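Local coordinates for WbbM protein (Klebsiella pneumoniae, PDB 6U4B) that is a trimeric bifunctional O-antigen polymerase, probably with two glycosyltransferase modules in one chain, that probably builds the lipopolysaccharide O-antigen of this bacterium, at residues H377-L390 with L497-M510. Numbering follows the deposited sequence.
Sequences HTRAHFSASTYARL and LKAKKYWFLDQDIM
Arg389 meets the carboxylate of Asp506 side-on, with the two flat groups only 19° apart. Arg389 NE donates a hydrogen bond to Asp506 OD2 at 2.6 Å, and Arg389 NH2 one to Asp506 OD1 at 3.2 Å, in a salt bridge. Both oxygens are met on their syn sides, somewhat out of the carboxylate plane. The arginine chain bends at chi3 (-72°), and this turns the guanidinium edge to the acid. Water 1 gives hydrogen bonds to Asp506 OD2 and to Thr386 O, so the carboxylate is also tied to the loop backbone. The methyl CE of Met510 lies 3.6 Å from Arg389 NE. This contact borders the metal site of the glycosyltransferase family 8 region. Asp406, a magnesium ligand, forms a salt bridge with NH1 of Arg389. Arg389 is thus a second-shell residue, and its bonds to Asp506 are consistent with holding it in place beside Asp406. Beside the salt bridge, Tyr387 extends between the helices 489-499 and 505-513. Leu497 CD1 makes a CH-pi contact over one face of the Tyr387 ring, 3.9 Å from its centroid. Thr386 CG2 lies over the rim of the opposite face. Water 2 links Tyr387 OH to Tyr502 N. Leu390 splits its two methyls: CD1 packs on Ile509 CD1 (3.9 Å), and CD2 on Met510 CG (3.7 Å). Earlier in the loop, Thr378 CG2 touches Leu497 CD2 at 3.6 Å.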
loop_
_atom_site.group_PDB
_atom_site.type_symbol
_atom_site.label_atom_id
_atom_site.label_comp_id
_atom_site.label_asym_id
_atom_site.label_seq_id
_atom_site.Cartn_x
_atom_site.Cartn_y
_atom_site.Cartn_z
ATOM N N HIS A 377 -1.506 -16.659 -45.301
ATOM C CA HIS A 377 -2.500 -17.338 -44.484
ATOM C C HIS A 377 -2.342 -18.853 -44.536
ATOM O O HIS A 377 -1.757 -19.417 -45.461
ATOM C CB HIS A 377 -3.921 -16.955 -44.921
ATOM C CG HIS A 377 -4.931 -17.062 -43.827
ATOM N ND1 HIS A 377 -6.164 -17.649 -44.008
ATOM C CD2 HIS A 377 -4.894 -16.652 -42.537
ATOM C CE1 HIS A 377 -6.842 -17.598 -42.876
ATOM N NE2 HIS A 377 -6.094 -16.997 -41.968
ATOM N N THR A 378 -2.882 -19.501 -43.508
ATOM C CA THR A 378 -3.183 -20.930 -43.507
ATOM C C THR A 378 -4.704 -21.035 -43.443
ATOM O O THR A 378 -5.307 -20.779 -42.395
ATOM C CB THR A 378 -2.525 -21.644 -42.329
ATOM O OG1 THR A 378 -3.276 -22.816 -41.988
ATOM C CG2 THR A 378 -2.421 -20.724 -41.120
ATOM N N ARG A 379 -5.334 -21.399 -44.563
ATOM C CA ARG A 379 -6.809 -21.308 -44.516
ATOM C C ARG A 379 -7.470 -22.384 -43.643
ATOM O O ARG A 379 -8.705 -22.504 -43.675
ATOM C CB ARG A 379 -7.383 -21.310 -45.936
ATOM C CG ARG A 379 -8.149 -20.024 -46.230
ATOM C CD ARG A 379 -7.972 -19.530 -47.642
ATOM N NE ARG A 379 -8.784 -20.293 -48.572
ATOM C CZ ARG A 379 -9.317 -19.790 -49.675
ATOM N NH1 ARG A 379 -9.142 -18.510 -49.987
ATOM N NH2 ARG A 379 -10.040 -20.567 -50.455
ATOM N N ALA A 380 -6.721 -23.177 -42.875
ATOM C CA ALA A 380 -7.291 -23.910 -41.755
ATOM C C ALA A 380 -7.619 -22.944 -40.613
ATOM O O ALA A 380 -7.209 -21.777 -40.611
ATOM C CB ALA A 380 -6.332 -24.992 -41.273
ATOM N N HIS A 381 -8.369 -23.440 -39.629
ATOM C CA HIS A 381 -8.746 -22.630 -38.480
ATOM C C HIS A 381 -7.672 -22.705 -37.401
ATOM O O HIS A 381 -7.109 -23.771 -37.132
ATOM C CB HIS A 381 -10.100 -23.073 -37.914
ATOM C CG HIS A 381 -10.037 -24.295 -37.049
ATOM N ND1 HIS A 381 -9.681 -24.247 -35.717
ATOM C CD2 HIS A 381 -10.292 -25.596 -37.323
ATOM C CE1 HIS A 381 -9.714 -25.467 -35.210
ATOM N NE2 HIS A 381 -10.082 -26.304 -36.164
ATOM N N PHE A 382 -7.390 -21.559 -36.791
ATOM C CA PHE A 382 -6.410 -21.476 -35.717
ATOM C C PHE A 382 -6.733 -20.248 -34.884
ATOM O O PHE A 382 -7.425 -19.334 -35.342
ATOM C CB PHE A 382 -4.977 -21.405 -36.259
ATOM C CG PHE A 382 -4.607 -20.059 -36.813
ATOM C CD1 PHE A 382 -3.703 -19.247 -36.147
ATOM C CD2 PHE A 382 -5.173 -19.597 -37.991
ATOM C CE1 PHE A 382 -3.364 -18.005 -36.649
ATOM C CE2 PHE A 382 -4.839 -18.356 -38.497
ATOM C CZ PHE A 382 -3.933 -17.559 -37.825
ATOM N N SER A 383 -6.224 -20.231 -33.657
ATOM C CA SER A 383 -6.466 -19.121 -32.747
ATOM C C SER A 383 -5.361 -18.084 -32.894
ATOM O O SER A 383 -4.174 -18.422 -32.856
ATOM C CB SER A 383 -6.544 -19.616 -31.302
ATOM O OG SER A 383 -6.495 -18.533 -30.392
ATOM N N ALA A 384 -5.757 -16.821 -33.067
ATOM C CA ALA A 384 -4.769 -15.750 -33.148
ATOM C C ALA A 384 -4.000 -15.610 -31.839
ATOM O O ALA A 384 -2.801 -15.307 -31.843
ATOM C CB ALA A 384 -5.451 -14.432 -33.516
ATOM N N SER A 385 -4.670 -15.834 -30.708
ATOM C CA SER A 385 -3.995 -15.723 -29.420
ATOM C C SER A 385 -3.070 -16.911 -29.174
ATOM O O SER A 385 -1.971 -16.744 -28.635
ATOM C CB SER A 385 -5.023 -15.595 -28.297
ATOM O OG SER A 385 -5.994 -16.624 -28.376
ATOM N N THR A 386 -3.495 -18.115 -29.566
ATOM C CA THR A 386 -2.655 -19.295 -29.374
ATOM C C THR A 386 -1.333 -19.163 -30.123
ATOM O O THR A 386 -0.288 -19.609 -29.637
ATOM C CB THR A 386 -3.401 -20.555 -29.823
ATOM O OG1 THR A 386 -4.575 -20.731 -29.021
ATOM C CG2 THR A 386 -2.514 -21.789 -29.688
ATOM N N TYR A 387 -1.358 -18.534 -31.299
ATOM C CA TYR A 387 -0.177 -18.411 -32.145
ATOM C C TYR A 387 0.319 -16.972 -32.250
ATOM O O TYR A 387 1.008 -16.628 -33.215
ATOM C CB TYR A 387 -0.471 -18.982 -33.533
ATOM C CG TYR A 387 -0.788 -20.459 -33.511
ATOM C CD1 TYR A 387 -2.099 -20.909 -33.409
ATOM C CD2 TYR A 387 0.226 -21.403 -33.578
ATOM C CE1 TYR A 387 -2.387 -22.261 -33.382
ATOM C CE2 TYR A 387 -0.052 -22.751 -33.547
ATOM C CZ TYR A 387 -1.357 -23.177 -33.451
ATOM O OH TYR A 387 -1.626 -24.525 -33.425
ATOM N N ALA A 388 -0.002 -16.135 -31.258
ATOM C CA ALA A 388 0.321 -14.712 -31.335
ATOM C C ALA A 388 1.816 -14.475 -31.511
ATOM O O ALA A 388 2.222 -13.561 -32.238
ATOM C CB ALA A 388 -0.187 -13.997 -30.081
ATOM N N ARG A 389 2.650 -15.287 -30.853
ATOM C CA ARG A 389 4.096 -15.092 -30.925
ATOM C C ARG A 389 4.612 -15.154 -32.359
ATOM O O ARG A 389 5.575 -14.458 -32.701
ATOM C CB ARG A 389 4.808 -16.133 -30.060
ATOM C CG ARG A 389 4.752 -15.854 -28.561
ATOM C CD ARG A 389 5.499 -16.928 -27.786
ATOM N NE ARG A 389 4.774 -18.193 -27.770
ATOM C CZ ARG A 389 4.454 -18.862 -26.668
ATOM N NH1 ARG A 389 4.813 -18.401 -25.476
ATOM N NH2 ARG A 389 3.789 -20.007 -26.758
ATOM N N LEU A 390 3.989 -15.976 -33.208
ATOM C CA LEU A 390 4.438 -16.103 -34.591
ATOM C C LEU A 390 4.299 -14.804 -35.372
ATOM O O LEU A 390 5.014 -14.610 -36.360
ATOM C CB LEU A 390 3.654 -17.205 -35.304
ATOM C CG LEU A 390 3.687 -18.601 -34.688
ATOM C CD1 LEU A 390 2.915 -19.577 -35.565
ATOM C CD2 LEU A 390 5.120 -19.066 -34.492
ATOM N N LEU A 497 3.491 -23.189 -40.058
ATOM C CA LEU A 497 2.182 -23.254 -39.413
ATOM C C LEU A 497 1.166 -23.984 -40.286
ATOM O O LEU A 497 0.347 -24.760 -39.779
ATOM C CB LEU A 497 1.695 -21.840 -39.084
ATOM C CG LEU A 497 0.295 -21.638 -38.495
ATOM C CD1 LEU A 497 0.194 -22.225 -37.094
ATOM C CD2 LEU A 497 -0.059 -20.158 -38.480
ATOM N N LYS A 498 1.212 -23.758 -41.603
ATOM C CA LYS A 498 0.272 -24.412 -42.513
ATOM C C LYS A 498 0.473 -25.919 -42.559
ATOM O O LYS A 498 -0.499 -26.676 -42.666
ATOM C CB LYS A 498 0.427 -23.868 -43.927
ATOM C CG LYS A 498 0.269 -22.377 -44.082
ATOM C CD LYS A 498 0.271 -22.017 -45.551
ATOM C CE LYS A 498 -0.738 -22.856 -46.310
ATOM N NZ LYS A 498 -0.547 -22.784 -47.782
ATOM N N ALA A 499 1.726 -26.368 -42.485
ATOM C CA ALA A 499 2.067 -27.718 -42.923
ATOM C C ALA A 499 1.407 -28.786 -42.062
ATOM O O ALA A 499 0.899 -29.783 -42.587
ATOM C CB ALA A 499 3.584 -27.894 -42.925
ATOM N N LYS A 500 1.407 -28.607 -40.743
ATOM C CA LYS A 500 0.885 -29.635 -39.851
ATOM C C LYS A 500 0.667 -29.032 -38.473
ATOM O O LYS A 500 1.079 -27.905 -38.189
ATOM C CB LYS A 500 1.829 -30.844 -39.778
ATOM C CG LYS A 500 3.254 -30.484 -39.405
ATOM C CD LYS A 500 4.144 -31.715 -39.301
ATOM C CE LYS A 500 4.397 -32.344 -40.666
ATOM N NZ LYS A 500 5.378 -33.465 -40.593
ATOM N N LYS A 501 -0.005 -29.799 -37.619
ATOM C CA LYS A 501 -0.209 -29.417 -36.231
ATOM C C LYS A 501 0.885 -30.035 -35.373
ATOM O O LYS A 501 1.240 -31.205 -35.543
ATOM C CB LYS A 501 -1.590 -29.856 -35.746
ATOM C CG LYS A 501 -2.709 -29.321 -36.607
ATOM C CD LYS A 501 -3.833 -28.740 -35.771
ATOM C CE LYS A 501 -4.635 -27.741 -36.587
ATOM N NZ LYS A 501 -3.807 -26.556 -36.946
ATOM N N TYR A 502 1.422 -29.238 -34.457
ATOM C CA TYR A 502 2.602 -29.607 -33.691
ATOM C C TYR A 502 2.259 -29.836 -32.224
ATOM O O TYR A 502 1.274 -29.307 -31.698
ATOM C CB TYR A 502 3.688 -28.533 -33.816
ATOM C CG TYR A 502 4.163 -28.338 -35.238
ATOM C CD1 TYR A 502 5.183 -29.121 -35.762
ATOM C CD2 TYR A 502 3.582 -27.380 -36.060
ATOM C CE1 TYR A 502 5.614 -28.953 -37.062
ATOM C CE2 TYR A 502 4.010 -27.202 -37.360
ATOM C CZ TYR A 502 5.025 -27.992 -37.857
ATOM O OH TYR A 502 5.451 -27.823 -39.155
ATOM N N TRP A 503 3.110 -30.629 -31.568
ATOM C CA TRP A 503 2.863 -31.039 -30.191
ATOM C C TRP A 503 2.697 -29.834 -29.271
ATOM O O TRP A 503 1.696 -29.717 -28.555
ATOM C CB TRP A 503 4.005 -31.936 -29.712
ATOM C CG TRP A 503 3.765 -32.592 -28.392
ATOM C CD1 TRP A 503 2.565 -32.762 -27.764
ATOM C CD2 TRP A 503 4.754 -33.170 -27.529
ATOM N NE1 TRP A 503 2.745 -33.409 -26.567
ATOM C CE2 TRP A 503 4.080 -33.671 -26.399
ATOM C CE3 TRP A 503 6.143 -33.310 -27.604
ATOM C CZ2 TRP A 503 4.746 -34.303 -25.352
ATOM C CZ3 TRP A 503 6.803 -33.939 -26.564
ATOM C CH2 TRP A 503 6.104 -34.427 -25.453
ATOM N N PHE A 504 3.667 -28.922 -29.282
ATOM C CA PHE A 504 3.610 -27.717 -28.466
ATOM C C PHE A 504 3.389 -26.463 -29.307
ATOM O O PHE A 504 3.901 -25.390 -28.979
ATOM C CB PHE A 504 4.869 -27.589 -27.613
ATOM C CG PHE A 504 4.874 -28.502 -26.423
ATOM C CD1 PHE A 504 4.217 -28.145 -25.256
ATOM C CD2 PHE A 504 5.516 -29.726 -26.475
ATOM C CE1 PHE A 504 4.212 -28.989 -24.158
ATOM C CE2 PHE A 504 5.516 -30.574 -25.383
ATOM C CZ PHE A 504 4.862 -30.204 -24.224
ATOM N N LEU A 505 2.641 -26.599 -30.399
ATOM C CA LEU A 505 2.053 -25.472 -31.139
ATOM C C LEU A 505 3.166 -24.518 -31.570
ATOM O O LEU A 505 4.173 -24.979 -32.134
ATOM C CB LEU A 505 0.957 -24.860 -30.272
ATOM C CG LEU A 505 -0.024 -25.829 -29.607
ATOM C CD1 LEU A 505 -0.982 -25.076 -28.698
ATOM C CD2 LEU A 505 -0.790 -26.639 -30.644
ATOM N N ASP A 506 3.044 -23.210 -31.322
ATOM C CA ASP A 506 4.014 -22.247 -31.831
ATOM C C ASP A 506 5.386 -22.403 -31.192
ATOM O O ASP A 506 6.384 -21.991 -31.796
ATOM C CB ASP A 506 3.503 -20.821 -31.622
ATOM C CG ASP A 506 3.246 -20.500 -30.161
ATOM O OD1 ASP A 506 2.705 -21.368 -29.442
ATOM O OD2 ASP A 506 3.586 -19.380 -29.729
ATOM N N GLN A 507 5.465 -22.971 -29.987
ATOM C CA GLN A 507 6.776 -23.255 -29.410
ATOM C C GLN A 507 7.544 -24.242 -30.280
ATOM O O GLN A 507 8.750 -24.079 -30.504
ATOM C CB GLN A 507 6.636 -23.788 -27.982
ATOM C CG GLN A 507 7.977 -23.989 -27.275
ATOM C CD GLN A 507 7.828 -24.330 -25.802
ATOM O OE1 GLN A 507 7.887 -23.451 -24.943
ATOM N NE2 GLN A 507 7.640 -25.610 -25.503
ATOM N N ASP A 508 6.855 -25.264 -30.795
ATOM C CA ASP A 508 7.491 -26.206 -31.712
ATOM C C ASP A 508 7.818 -25.545 -33.043
ATOM O O ASP A 508 8.884 -25.793 -33.620
ATOM C CB ASP A 508 6.588 -27.419 -31.933
ATOM C CG ASP A 508 6.638 -28.406 -30.784
ATOM O OD1 ASP A 508 7.511 -28.254 -29.904
ATOM O OD2 ASP A 508 5.803 -29.337 -30.771
ATOM N N ILE A 509 6.911 -24.706 -33.550
ATOM C CA ILE A 509 7.141 -24.030 -34.822
ATOM C C ILE A 509 8.378 -23.146 -34.738
ATOM O O ILE A 509 9.222 -23.144 -35.642
ATOM C CB ILE A 509 5.895 -23.219 -35.225
ATOM C CG1 ILE A 509 4.733 -24.157 -35.556
ATOM C CG2 ILE A 509 6.204 -22.305 -36.403
ATOM C CD1 ILE A 509 3.427 -23.447 -35.821
ATOM N N MET A 510 8.511 -22.394 -33.643
ATOM C CA MET A 510 9.651 -21.495 -33.498
ATOM C C MET A 510 10.944 -22.258 -33.241
ATOM O O MET A 510 12.009 -21.832 -33.703
ATOM C CB MET A 510 9.385 -20.485 -32.377
ATOM C CG MET A 510 8.292 -19.477 -32.714
ATOM S SD MET A 510 8.059 -18.216 -31.443
ATOM C CE MET A 510 7.329 -19.190 -30.126
HETATM O O HOH W 1 1.444 -17.836 -28.839
HETATM O O HOH W 2 0.563 -26.295 -34.292
#